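Local coordinates for protein lipocalin AI-4 (PDB 5H9N) that binds cysteinyl leukotrienes such as leukotriene C4 inside its barrel, as a salivary lipocalin of a blood-feeding insect, at residues F21-F26 / G77-Q82; Y105-R110 / L145-L150; F123-R128 / E133-L138. The protein carries 1 engineered substitution. All blocks are in the same frame, centred on the assembly; numbering follows the deposited sequence.

Interaction 1. Residues F21-F26 / G77-Q82; sequences FDANRF and GFYSFQ
Tyr-79, Phe-21 and Ala-23 make this contact, in which a short helix near the N-terminus of a lipocalin packs on a strand of the calycin barrel. Segment 21-26 leads into helix 23-26, and segment 77-82 runs into strand 78-85. A short helix ahead of the first barrel strand, folded over one end of the barrel, is a regular feature of lipocalins. The backbones stay well apart, with 7.7 Å between Phe-21 CA and Gly-77 CA, so side chains bridge the distance.

Tyr-79 contributes the largest share of the buried surface, followed by Phe-21. Its CG stands anti to its own carbonyl carbon (chi1 -68°), and the ring extends toward the helix with the hydroxyl leading. Phe-21 also points its CB at the strand. The two aromatic side chains run at a slant to each other, and this is not a stack. The Tyr-79 hydroxyl sits at the edge of the Phe-21 ring, near the ring plane. Further back, Phe-21 CE2 lies 4.0 Å from Tyr-79 CE1. The contact is van der Waals packing across its whole extent.

Around it, Phe-27 meets the Tyr-79 ring edge-to-face, and Val-97 of strand 90-100 touches Phe-21. Asp-22 is the N-cap of the helix. Its OD1 receives weak capping bonds from the backbone N of Asn-24 and Arg-25 at the start of the first turn. Phe-26, in the same turn, touches the bound leukotriene, as does Phe-81 of the strand. The contact lies beside the pocket, the Tyr-79 side chain about 7 Å from the ligand. The Tyr-79 OH touches two carbons, 3.5 Å from Phe-21 CE2 and 3.6 Å from Ala-23 CB.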
loop_
_atom_site.group_PDB
_atom_site.type_symbol
_atom_site.label_atom_id
_atom_site.label_comp_id
_atom_site.label_asym_id
_atom_site.label_seq_id
_atom_site.Cartn_x
_atom_site.Cartn_y
_atom_site.Cartn_z
ATOM N N PHE A 21 3.106 14.370 -5.356
ATOM C CA PHE A 21 3.321 13.484 -4.213
ATOM C C PHE A 21 4.569 13.883 -3.436
ATOM O O PHE A 21 5.638 14.082 -4.018
ATOM C CB PHE A 21 3.434 12.030 -4.663
ATOM C CG PHE A 21 3.777 11.075 -3.549
ATOM C CD1 PHE A 21 2.873 10.825 -2.528
ATOM C CD2 PHE A 21 4.995 10.415 -3.534
ATOM C CE1 PHE A 21 3.180 9.946 -1.506
ATOM C CE2 PHE A 21 5.308 9.531 -2.511
ATOM C CZ PHE A 21 4.394 9.289 -1.500
ATOM N N ASP A 22 4.410 14.015 -2.121
ATOM C CA ASP A 22 5.473 14.425 -1.212
ATOM C C ASP A 22 5.904 13.236 -0.360
ATOM O O ASP A 22 5.284 12.932 0.663
ATOM C CB ASP A 22 4.991 15.585 -0.328
ATOM C CG ASP A 22 6.096 16.190 0.525
ATOM O OD1 ASP A 22 7.134 15.534 0.755
ATOM O OD2 ASP A 22 5.915 17.341 0.979
ATOM N N ALA A 23 6.967 12.563 -0.781
ATOM C CA ALA A 23 7.413 11.349 -0.110
ATOM C C ALA A 23 7.776 11.600 1.348
ATOM O O ALA A 23 7.545 10.741 2.204
ATOM C CB ALA A 23 8.587 10.736 -0.852
ATOM N N ASN A 24 8.317 12.779 1.639
ATOM C CA ASN A 24 8.722 13.101 3.000
ATOM C C ASN A 24 7.541 13.141 3.960
ATOM O O ASN A 24 7.673 12.780 5.128
ATOM C CB ASN A 24 9.467 14.438 3.041
ATOM C CG ASN A 24 10.889 14.330 2.523
ATOM O OD1 ASN A 24 11.440 13.235 2.407
ATOM N ND2 ASN A 24 11.493 15.473 2.213
ATOM N N ARG A 25 6.386 13.578 3.473
ATOM C CA ARG A 25 5.210 13.662 4.335
ATOM C C ARG A 25 4.467 12.344 4.424
ATOM O O ARG A 25 3.750 12.105 5.386
ATOM C CB ARG A 25 4.249 14.741 3.851
ATOM C CG ARG A 25 4.784 16.150 3.990
ATOM C CD ARG A 25 3.649 17.139 3.856
ATOM N NE ARG A 25 2.725 17.016 4.977
ATOM C CZ ARG A 25 1.428 17.292 4.906
ATOM N NH1 ARG A 25 0.902 17.692 3.758
ATOM N NH2 ARG A 25 0.660 17.148 5.976
ATOM N N PHE A 26 4.618 11.494 3.417
ATOM C CA PHE A 26 3.943 10.207 3.452
ATOM C C PHE A 26 4.715 9.172 4.275
ATOM O O PHE A 26 4.132 8.456 5.090
ATOM C CB PHE A 26 3.713 9.654 2.046
ATOM C CG PHE A 26 3.083 8.295 2.068
ATOM C CD1 PHE A 26 1.732 8.160 2.352
ATOM C CD2 PHE A 26 3.839 7.142 1.870
ATOM C CE1 PHE A 26 1.150 6.919 2.425
ATOM C CE2 PHE A 26 3.253 5.892 1.938
ATOM C CZ PHE A 26 1.908 5.785 2.211
ATOM N N GLY A 77 5.982 7.455 -9.542
ATOM C CA GLY A 77 5.130 7.245 -8.385
ATOM C C GLY A 77 5.287 5.893 -7.727
ATOM O O GLY A 77 4.840 5.705 -6.593
ATOM N N PHE A 78 5.920 4.954 -8.414
ATOM C CA PHE A 78 6.043 3.601 -7.870
ATOM C C PHE A 78 7.308 3.390 -7.056
ATOM O O PHE A 78 8.381 3.957 -7.332
ATOM C CB PHE A 78 5.978 2.559 -8.992
ATOM C CG PHE A 78 4.573 2.146 -9.335
ATOM C CD1 PHE A 78 3.830 2.873 -10.242
ATOM C CD2 PHE A 78 3.986 1.037 -8.729
ATOM C CE1 PHE A 78 2.521 2.494 -10.546
ATOM C CE2 PHE A 78 2.701 0.675 -9.023
ATOM C CZ PHE A 78 1.972 1.389 -9.934
ATOM N N TYR A 79 7.148 2.533 -6.053
ATOM C CA TYR A 79 8.214 2.101 -5.169
ATOM C C TYR A 79 8.303 0.590 -5.197
ATOM O O TYR A 79 7.283 -0.095 -5.316
ATOM C CB TYR A 79 7.958 2.586 -3.739
ATOM C CG TYR A 79 8.073 4.080 -3.612
ATOM C CD1 TYR A 79 7.008 4.904 -3.944
ATOM C CD2 TYR A 79 9.264 4.673 -3.219
ATOM C CE1 TYR A 79 7.119 6.274 -3.860
ATOM C CE2 TYR A 79 9.383 6.037 -3.124
ATOM C CZ TYR A 79 8.313 6.833 -3.438
ATOM O OH TYR A 79 8.433 8.199 -3.356
ATOM N N SER A 80 9.520 0.073 -5.072
ATOM C CA SER A 80 9.773 -1.350 -4.902
ATOM C C SER A 80 10.245 -1.582 -3.479
ATOM O O SER A 80 11.176 -0.916 -3.018
ATOM C CB SER A 80 10.827 -1.837 -5.894
ATOM O OG SER A 80 11.207 -3.175 -5.644
ATOM N N PHE A 81 9.608 -2.517 -2.787
ATOM C CA PHE A 81 10.007 -2.876 -1.435
ATOM C C PHE A 81 10.517 -4.297 -1.388
ATOM O O PHE A 81 9.832 -5.231 -1.824
ATOM C CB PHE A 81 8.837 -2.687 -0.470
ATOM C CG PHE A 81 8.583 -1.256 -0.130
ATOM C CD1 PHE A 81 9.250 -0.658 0.916
ATOM C CD2 PHE A 81 7.716 -0.485 -0.893
ATOM C CE1 PHE A 81 9.048 0.683 1.220
ATOM C CE2 PHE A 81 7.499 0.857 -0.577
ATOM C CZ PHE A 81 8.179 1.436 0.472
ATOM N N GLN A 82 11.724 -4.442 -0.859
ATOM C CA GLN A 82 12.311 -5.740 -0.618
ATOM C C GLN A 82 12.070 -6.092 0.834
ATOM O O GLN A 82 12.534 -5.389 1.723
ATOM C CB GLN A 82 13.803 -5.719 -0.933
ATOM C CG GLN A 82 14.435 -7.094 -0.970
ATOM C CD GLN A 82 13.759 -8.001 -1.977
ATOM O OE1 GLN A 82 13.369 -7.559 -3.059
ATOM N NE2 GLN A 82 13.612 -9.275 -1.626
#

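Interaction 2. Residues Y105-R110 / L145-L150; sequences YALLYR and LELTSL. With LTX ((5~{S},6~{R},7~{E},9~{E},11~{Z},14~{Z})-6-[(2~{R})-2-[[(4~{S})-4-azanyl-5-oxidanyl-5-oxidanylidene-pentanoyl]amino]-3-( 2-hydroxy-2-oxoethylamino)-3-oxidanylidene-propyl]sulfanyl-5-oxidanyl-icosa-7,9,11,14-tetraenoic acid), chain B.
Leu-107 packs against Leu-145 and Leu-147, and this apolar contact joins the outside of the barrel to the loop after helix 139-144. Leu-107 CD2 meets Leu-145 CD1 at 3.8 Å, the two side chains approaching tip to tip. The other branch, CD1, makes a looser contact at 4.5 Å with Leu-147 CD1. With CG anti to the backbone N (chi1 179°), Leu-107 extends both methyls toward the loop. Glu-146, between the two loop leucines, has positive phi and closes the helix in a Schellman motif.

The polar contacts belong to the ligand. Arg-110 grips a carboxylate of leukotriene C4 with two nearly straight bonds. NE donates to LTX O2 at 2.8 Å and NH2 to LTX O1 at 2.9 Å. LTX C9, in the lipid chain, lies over one face of the guanidinium, and NH1 is hydrogen-bonded to Tyr-48 OH. Leu-108 CD2 adds an apolar contact to the tail, 4.0 Å from LTX C19.

Strand 105-112 thus has the pocket on one side and the leucine cluster on the other. Leu-142 of helix 139-144 touches both Leu-107 and Leu-147, while strands 90-100 and 120-127 flank the strand within the sheet.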
loop_
_atom_site.group_PDB
_atom_site.type_symbol
_atom_site.label_atom_id
_atom_site.label_comp_id
_atom_site.label_asym_id
_atom_site.label_seq_id
_atom_site.Cartn_x
_atom_site.Cartn_y
_atom_site.Cartn_z
ATOM N N TYR A 105 -5.484 10.044 5.612
ATOM C CA TYR A 105 -5.722 8.855 4.801
ATOM C C TYR A 105 -4.741 8.744 3.656
ATOM O O TYR A 105 -4.159 9.742 3.227
ATOM C CB TYR A 105 -7.148 8.869 4.232
ATOM C CG TYR A 105 -7.412 10.023 3.275
ATOM C CD1 TYR A 105 -7.076 9.937 1.926
ATOM C CD2 TYR A 105 -8.002 11.194 3.724
ATOM C CE1 TYR A 105 -7.310 11.006 1.055
ATOM C CE2 TYR A 105 -8.242 12.257 2.859
ATOM C CZ TYR A 105 -7.893 12.154 1.533
ATOM O OH TYR A 105 -8.137 13.220 0.685
ATOM N N ALA A 106 -4.610 7.539 3.119
ATOM C CA ALA A 106 -3.872 7.322 1.887
ATOM C C ALA A 106 -4.462 6.141 1.155
ATOM O O ALA A 106 -4.650 5.071 1.750
ATOM C CB ALA A 106 -2.398 7.087 2.168
ATOM N N LEU A 107 -4.771 6.313 -0.120
ATOM C CA LEU A 107 -5.206 5.236 -0.996
ATOM C C LEU A 107 -4.016 4.780 -1.806
ATOM O O LEU A 107 -3.433 5.588 -2.531
ATOM C CB LEU A 107 -6.314 5.723 -1.931
ATOM C CG LEU A 107 -6.850 4.699 -2.925
ATOM C CD1 LEU A 107 -7.542 3.562 -2.204
ATOM C CD2 LEU A 107 -7.757 5.358 -3.966
ATOM N N LEU A 108 -3.631 3.518 -1.653
ATOM C CA LEU A 108 -2.488 2.946 -2.350
ATOM C C LEU A 108 -2.898 1.838 -3.285
ATOM O O LEU A 108 -3.908 1.152 -3.072
ATOM C CB LEU A 108 -1.454 2.395 -1.352
ATOM C CG LEU A 108 -0.404 3.356 -0.795
ATOM C CD1 LEU A 108 -1.066 4.486 -0.011
ATOM C CD2 LEU A 108 0.598 2.608 0.078
ATOM N N TYR A 109 -2.083 1.634 -4.302
ATOM C CA TYR A 109 -2.155 0.461 -5.163
ATOM C C TYR A 109 -0.939 -0.386 -4.856
ATOM O O TYR A 109 0.165 0.157 -4.740
ATOM C CB TYR A 109 -2.175 0.874 -6.631
ATOM C CG TYR A 109 -2.101 -0.288 -7.594
ATOM C CD1 TYR A 109 -3.199 -1.120 -7.789
ATOM C CD2 TYR A 109 -0.938 -0.563 -8.305
ATOM C CE1 TYR A 109 -3.142 -2.180 -8.665
ATOM C CE2 TYR A 109 -0.871 -1.619 -9.182
ATOM C CZ TYR A 109 -1.967 -2.433 -9.353
ATOM O OH TYR A 109 -1.867 -3.480 -10.251
ATOM N N ARG A 110 -1.128 -1.690 -4.676
ATOM C CA ARG A 110 -0.027 -2.595 -4.413
ATOM C C ARG A 110 -0.084 -3.767 -5.378
ATOM O O ARG A 110 -1.166 -4.243 -5.714
ATOM C CB ARG A 110 -0.069 -3.094 -2.963
ATOM C CG ARG A 110 1.113 -3.983 -2.567
ATOM C CD ARG A 110 1.225 -4.165 -1.057
ATOM N NE ARG A 110 0.089 -4.897 -0.517
ATOM C CZ ARG A 110 -0.189 -4.990 0.781
ATOM N NH1 ARG A 110 0.593 -4.382 1.668
ATOM N NH2 ARG A 110 -1.262 -5.656 1.182
ATOM N N LEU A 145 -12.236 4.840 -9.877
ATOM C CA LEU A 145 -11.507 3.580 -9.876
ATOM C C LEU A 145 -12.395 2.356 -9.663
ATOM O O LEU A 145 -11.887 1.234 -9.574
ATOM C CB LEU A 145 -10.433 3.599 -8.789
ATOM C CG LEU A 145 -9.299 4.610 -8.950
ATOM C CD1 LEU A 145 -8.515 4.712 -7.653
ATOM C CD2 LEU A 145 -8.380 4.211 -10.093
ATOM N N GLU A 146 -13.705 2.576 -9.565
ATOM C CA GLU A 146 -14.675 1.505 -9.323
ATOM C C GLU A 146 -14.383 0.759 -8.016
ATOM O O GLU A 146 -14.438 -0.470 -7.954
ATOM C CB GLU A 146 -14.701 0.542 -10.517
ATOM C CG GLU A 146 -14.772 1.270 -11.861
ATOM C CD GLU A 146 -14.900 0.336 -13.050
ATOM O OE1 GLU A 146 -14.534 -0.850 -12.925
ATOM O OE2 GLU A 146 -15.363 0.794 -14.117
ATOM N N LEU A 147 -14.080 1.519 -6.969
ATOM C CA LEU A 147 -13.799 0.976 -5.644
ATOM C C LEU A 147 -14.888 1.369 -4.654
ATOM O O LEU A 147 -14.609 1.949 -3.601
ATOM C CB LEU A 147 -12.450 1.469 -5.145
ATOM C CG LEU A 147 -11.249 1.053 -5.995
ATOM C CD1 LEU A 147 -10.019 1.761 -5.496
ATOM C CD2 LEU A 147 -11.047 -0.468 -5.943
ATOM N N THR A 148 -16.125 1.038 -4.996
ATOM C CA THR A 148 -17.276 1.537 -4.257
ATOM C C THR A 148 -17.676 0.684 -3.056
ATOM O O THR A 148 -18.588 1.051 -2.313
ATOM C CB THR A 148 -18.495 1.675 -5.182
ATOM O OG1 THR A 148 -18.793 0.404 -5.774
ATOM C CG2 THR A 148 -18.215 2.692 -6.281
ATOM N N SER A 149 -17.009 -0.446 -2.852
ATOM C CA SER A 149 -17.260 -1.213 -1.634
ATOM C C SER A 149 -15.997 -1.825 -1.038
ATOM O O SER A 149 -15.846 -3.050 -1.010
ATOM C CB SER A 149 -18.288 -2.317 -1.898
ATOM O OG SER A 149 -17.822 -3.230 -2.875
ATOM N N LEU A 150 -15.104 -0.979 -0.539
ATOM C CA LEU A 150 -13.895 -1.494 0.093
ATOM C C LEU A 150 -14.245 -2.354 1.300
ATOM O O LEU A 150 -15.174 -2.053 2.053
ATOM C CB LEU A 150 -12.959 -0.363 0.518
ATOM C CG LEU A 150 -12.359 0.466 -0.618
ATOM C CD1 LEU A 150 -11.509 1.596 -0.047
ATOM C CD2 LEU A 150 -11.542 -0.380 -1.578
HETATM O O2 LTX B . -1.443 -6.545 -2.194
HETATM C C1 LTX B . -2.331 -7.290 -1.717
HETATM O O1 LTX B . -2.990 -6.986 -0.693
HETATM C C2 LTX B . -2.628 -8.595 -2.416
HETATM C C3 LTX B . -2.076 -9.751 -1.588
HETATM C C4 LTX B . -0.658 -9.442 -1.111
HETATM C C5 LTX B . -0.002 -10.683 -0.522
HETATM O O3 LTX B . -0.598 -11.014 0.741
HETATM C C6 LTX B . 1.501 -10.499 -0.341
HETATM C C7 LTX B . 1.808 -9.400 0.668
HETATM C C8 LTX B . 2.428 -8.258 0.327
HETATM C C9 LTX B . 2.719 -7.239 1.348
HETATM C C10 LTX B . 3.526 -6.186 1.151
HETATM C C11 LTX B . 3.767 -5.230 2.236
HETATM C C12 LTX B . 4.519 -4.123 2.184
HETATM C C13 LTX B . 5.282 -3.636 0.964
HETATM C C14 LTX B . 4.374 -2.918 -0.015
HETATM C C15 LTX B . 3.926 -1.681 0.161
HETATM C C16 LTX B . 4.295 -0.851 1.368
HETATM C C17 LTX B . 3.119 0.034 1.770
HETATM C C18 LTX B . 3.559 1.019 2.846
HETATM C C19 LTX B . 2.376 1.717 3.500
HETATM C C20 LTX B . 2.847 2.716 4.539
HETATM O O32 LTX B . 2.830 -10.743 6.001
HETATM C C21 LTX B . 2.948 -10.947 4.779
HETATM O O31 LTX B . 2.185 -10.454 3.922
HETATM C CA3 LTX B . 4.069 -11.840 4.316
HETATM N N3 LTX B . 4.080 -11.924 2.864
HETATM C C22 LTX B . 4.758 -12.845 2.186
HETATM O O33 LTX B . 5.419 -13.694 2.759
HETATM C CA2 LTX B . 4.713 -12.840 0.684
HETATM C CB2 LTX B . 3.868 -11.699 0.119
HETATM S SG2 LTX B . 2.147 -12.072 0.172
HETATM N N2 LTX B . 4.279 -14.129 0.187
HETATM C CD1 LTX B . 4.948 -14.769 -0.762
HETATM O OE1 LTX B . 5.720 -14.211 -1.529
HETATM C CG1 LTX B . 4.670 -16.252 -0.830
HETATM C CB1 LTX B . 5.200 -16.859 -2.120
HETATM C CA1 LTX B . 4.485 -18.179 -2.398
HETATM N N1 LTX B . 3.026 -17.980 -2.284
HETATM C C23 LTX B . 4.915 -19.231 -1.421
HETATM O O11 LTX B . 4.036 -19.805 -0.739
HETATM O O12 LTX B . 6.132 -19.499 -1.332
#

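Interaction 3. Residues F123-R128 / E133-L138; sequences FLLFNR and EIPAGL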
loop_
_atom_site.group_PDB
_atom_site.type_symbol
_atom_site.label_atom_id
_atom_site.label_comp_id
_atom_site.label_asym_id
_atom_site.label_seq_id
_atom_site.Cartn_x
_atom_site.Cartn_y
_atom_site.Cartn_z
ATOM N N PHE A 123 -6.106 -2.593 -4.032
ATOM C CA PHE A 123 -6.147 -1.202 -3.580
ATOM C C PHE A 123 -6.351 -1.209 -2.081
ATOM O O PHE A 123 -7.164 -1.969 -1.559
ATOM C CB PHE A 123 -7.242 -0.406 -4.277
ATOM C CG PHE A 123 -6.932 -0.084 -5.712
ATOM C CD1 PHE A 123 -7.266 -0.977 -6.722
ATOM C CD2 PHE A 123 -6.307 1.116 -6.061
ATOM C CE1 PHE A 123 -6.996 -0.682 -8.053
ATOM C CE2 PHE A 123 -6.029 1.410 -7.378
ATOM C CZ PHE A 123 -6.377 0.511 -8.382
ATOM N N LEU A 124 -5.568 -0.370 -1.407
ATOM C CA LEU A 124 -5.430 -0.347 0.042
ATOM C C LEU A 124 -5.774 1.021 0.570
ATOM O O LEU A 124 -5.303 2.019 0.031
ATOM C CB LEU A 124 -3.992 -0.683 0.433
ATOM C CG LEU A 124 -3.360 -1.939 -0.170
ATOM C CD1 LEU A 124 -1.908 -2.054 0.263
ATOM C CD2 LEU A 124 -4.116 -3.177 0.224
ATOM N N LEU A 125 -6.554 1.076 1.635
ATOM C CA LEU A 125 -6.814 2.326 2.329
ATOM C C LEU A 125 -6.122 2.306 3.680
ATOM O O LEU A 125 -6.425 1.451 4.542
ATOM C CB LEU A 125 -8.306 2.568 2.508
ATOM C CG LEU A 125 -8.667 3.882 3.224
ATOM C CD1 LEU A 125 -8.221 5.080 2.383
ATOM C CD2 LEU A 125 -10.159 3.949 3.521
ATOM N N PHE A 126 -5.182 3.238 3.825
ATOM C CA PHE A 126 -4.468 3.464 5.066
ATOM C C PHE A 126 -5.029 4.677 5.787
ATOM O O PHE A 126 -5.445 5.656 5.156
ATOM C CB PHE A 126 -2.972 3.653 4.815
ATOM C CG PHE A 126 -2.278 2.415 4.330
ATOM C CD1 PHE A 126 -2.287 2.081 2.976
ATOM C CD2 PHE A 126 -1.645 1.556 5.215
ATOM C CE1 PHE A 126 -1.648 0.940 2.525
ATOM C CE2 PHE A 126 -1.013 0.415 4.760
ATOM C CZ PHE A 126 -1.013 0.118 3.417
ATOM N N ASN A 127 -5.012 4.610 7.113
ATOM C CA ASN A 127 -5.507 5.672 7.972
ATOM C C ASN A 127 -4.516 5.935 9.088
ATOM O O ASN A 127 -3.873 4.998 9.586
ATOM C CB ASN A 127 -6.876 5.288 8.558
ATOM C CG ASN A 127 -8.032 5.824 7.744
ATOM O OD1 ASN A 127 -8.223 7.038 7.688
ATOM N ND2 ASN A 127 -8.837 4.934 7.144
ATOM N N ARG A 128 -4.371 7.191 9.491
ATOM C CA ARG A 128 -3.498 7.516 10.610
ATOM C C ARG A 128 -4.054 7.006 11.937
ATOM O O ARG A 128 -3.299 6.786 12.882
ATOM C CB ARG A 128 -3.264 9.033 10.684
ATOM C CG ARG A 128 -2.414 9.601 9.538
ATOM C CD ARG A 128 -1.049 8.953 9.454
ATOM N NE ARG A 128 -0.170 9.723 8.577
ATOM C CZ ARG A 128 1.130 9.484 8.432
ATOM N NH1 ARG A 128 1.698 8.496 9.114
ATOM N NH2 ARG A 128 1.864 10.240 7.624
ATOM N N GLU A 133 -12.045 5.425 8.783
ATOM C CA GLU A 133 -12.862 4.723 7.812
ATOM C C GLU A 133 -12.719 5.416 6.461
ATOM O O GLU A 133 -11.634 5.883 6.135
ATOM C CB GLU A 133 -14.310 4.619 8.306
ATOM C CG GLU A 133 -14.432 3.681 9.520
ATOM C CD GLU A 133 -15.842 3.576 10.069
ATOM O OE1 GLU A 133 -16.705 2.989 9.387
ATOM O OE2 GLU A 133 -16.084 4.066 11.193
ATOM N N ILE A 134 -13.777 5.469 5.663
ATOM C CA ILE A 134 -13.610 5.958 4.296
ATOM C C ILE A 134 -13.796 7.472 4.268
ATOM O O ILE A 134 -14.867 7.977 4.600
ATOM C CB ILE A 134 -14.586 5.277 3.324
ATOM C CG1 ILE A 134 -14.435 3.750 3.441
ATOM C CG2 ILE A 134 -14.356 5.778 1.891
ATOM C CD1 ILE A 134 -15.333 2.954 2.547
ATOM N N PRO A 135 -12.750 8.212 3.884
ATOM C CA PRO A 135 -12.821 9.672 3.941
ATOM C C PRO A 135 -13.694 10.244 2.835
ATOM O O PRO A 135 -13.710 9.734 1.712
ATOM C CB PRO A 135 -11.361 10.100 3.751
ATOM C CG PRO A 135 -10.787 9.038 2.902
ATOM C CD PRO A 135 -11.457 7.752 3.348
ATOM N N ALA A 136 -14.396 11.323 3.146
ATOM C CA ALA A 136 -15.218 11.989 2.144
ATOM C C ALA A 136 -14.378 12.456 0.957
ATOM O O ALA A 136 -14.843 12.437 -0.186
ATOM C CB ALA A 136 -15.952 13.165 2.760
ATOM N N GLY A 137 -13.140 12.851 1.217
ATOM C CA GLY A 137 -12.294 13.393 0.169
ATOM C C GLY A 137 -11.942 12.419 -0.943
ATOM O O GLY A 137 -11.489 12.837 -2.005
ATOM N N LEU A 138 -12.149 11.128 -0.711
ATOM C CA LEU A 138 -11.839 10.117 -1.724
ATOM C C LEU A 138 -13.046 9.682 -2.548
ATOM O O LEU A 138 -12.915 8.852 -3.437
ATOM C CB LEU A 138 -11.226 8.877 -1.069
ATOM C CG LEU A 138 -9.759 8.946 -0.653
ATOM C CD1 LEU A 138 -9.342 7.625 -0.025
ATOM C CD2 LEU A 138 -8.876 9.271 -1.847
HETATM O O HOH W 1 -10.105 8.536 6.626
#
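Strand 123-127 and segment 133-138 are joined by a short connection. Leu-125 CA is 8.0 Å from Ile-134 CA, and Asn-127 CA is 7.4 Å from Glu-133 CA, a separation spanned by side chains. The second segment is extended at first, then turns into a 3-10 segment at 136-138, where Leu-138 N is hydrogen-bonded to Pro-135 O.

Leu-125 and Asn-127, two residues apart on the strand, both direct CB toward this loop. A chi1 of -179° turns the Leu-125 side chain away from its own N, and its two methyls go to different partners. CD2 comes up to Pro-135 CD at 4.0 Å. It also lies near the backbone of Glu-133 and Ile-134. CD1 lies 3.7 Å from Leu-138 CD1, as the two leucine side chains slide past each other in opposite directions.

Asn-127 supplies the polar half. The strongest polar partner of its amide is Thr-34 of strand 30-36, bonded through ND2 to OG1; the loop carbonyl comes in addition. Asn-127 ND2 donates to Glu-133 O at 3.1 Å, with an angle of 161° at the hydrogen. The acceptor lies close to the amide plane, while ND2 is tilted 21° from the carbonyl plane of Glu-133. A water donates to Asn-127 OD1 at 2.6 Å and also to Glu-133 O, so that carbonyl receives two bonds.

Pro-135 and Leu-138 also touch Tyr-105 of the neighbouring strand. The arrangement is that of a lipocalin barrel, where the chain leaves the last long strand and folds back over the outside of the sheet toward helix 139-144.

Overall arrangement
All three contacts involve the same antiparallel barrel sheet. Interactions 2 and 3 lie closest, their centres about 7 Å apart, because strands 105-112 and 120-127 are neighbours. Leu-124 N and Leu-108 O, 2.8 Å apart, probably form a hydrogen bond between them. Along the chain, interaction 3 is nested within the loop closed by interaction 2. Interaction 1 is centred about 17 Å from each of the others. It reaches interaction 2 where Phe-26 CE1 meets Ala-106 CB at 3.6 Å. Phe-26, Phe-81, Leu-108, Arg-110 and Phe-126 all belong to the leukotriene pocket, so each contact has at least one segment that also lines the ligand site.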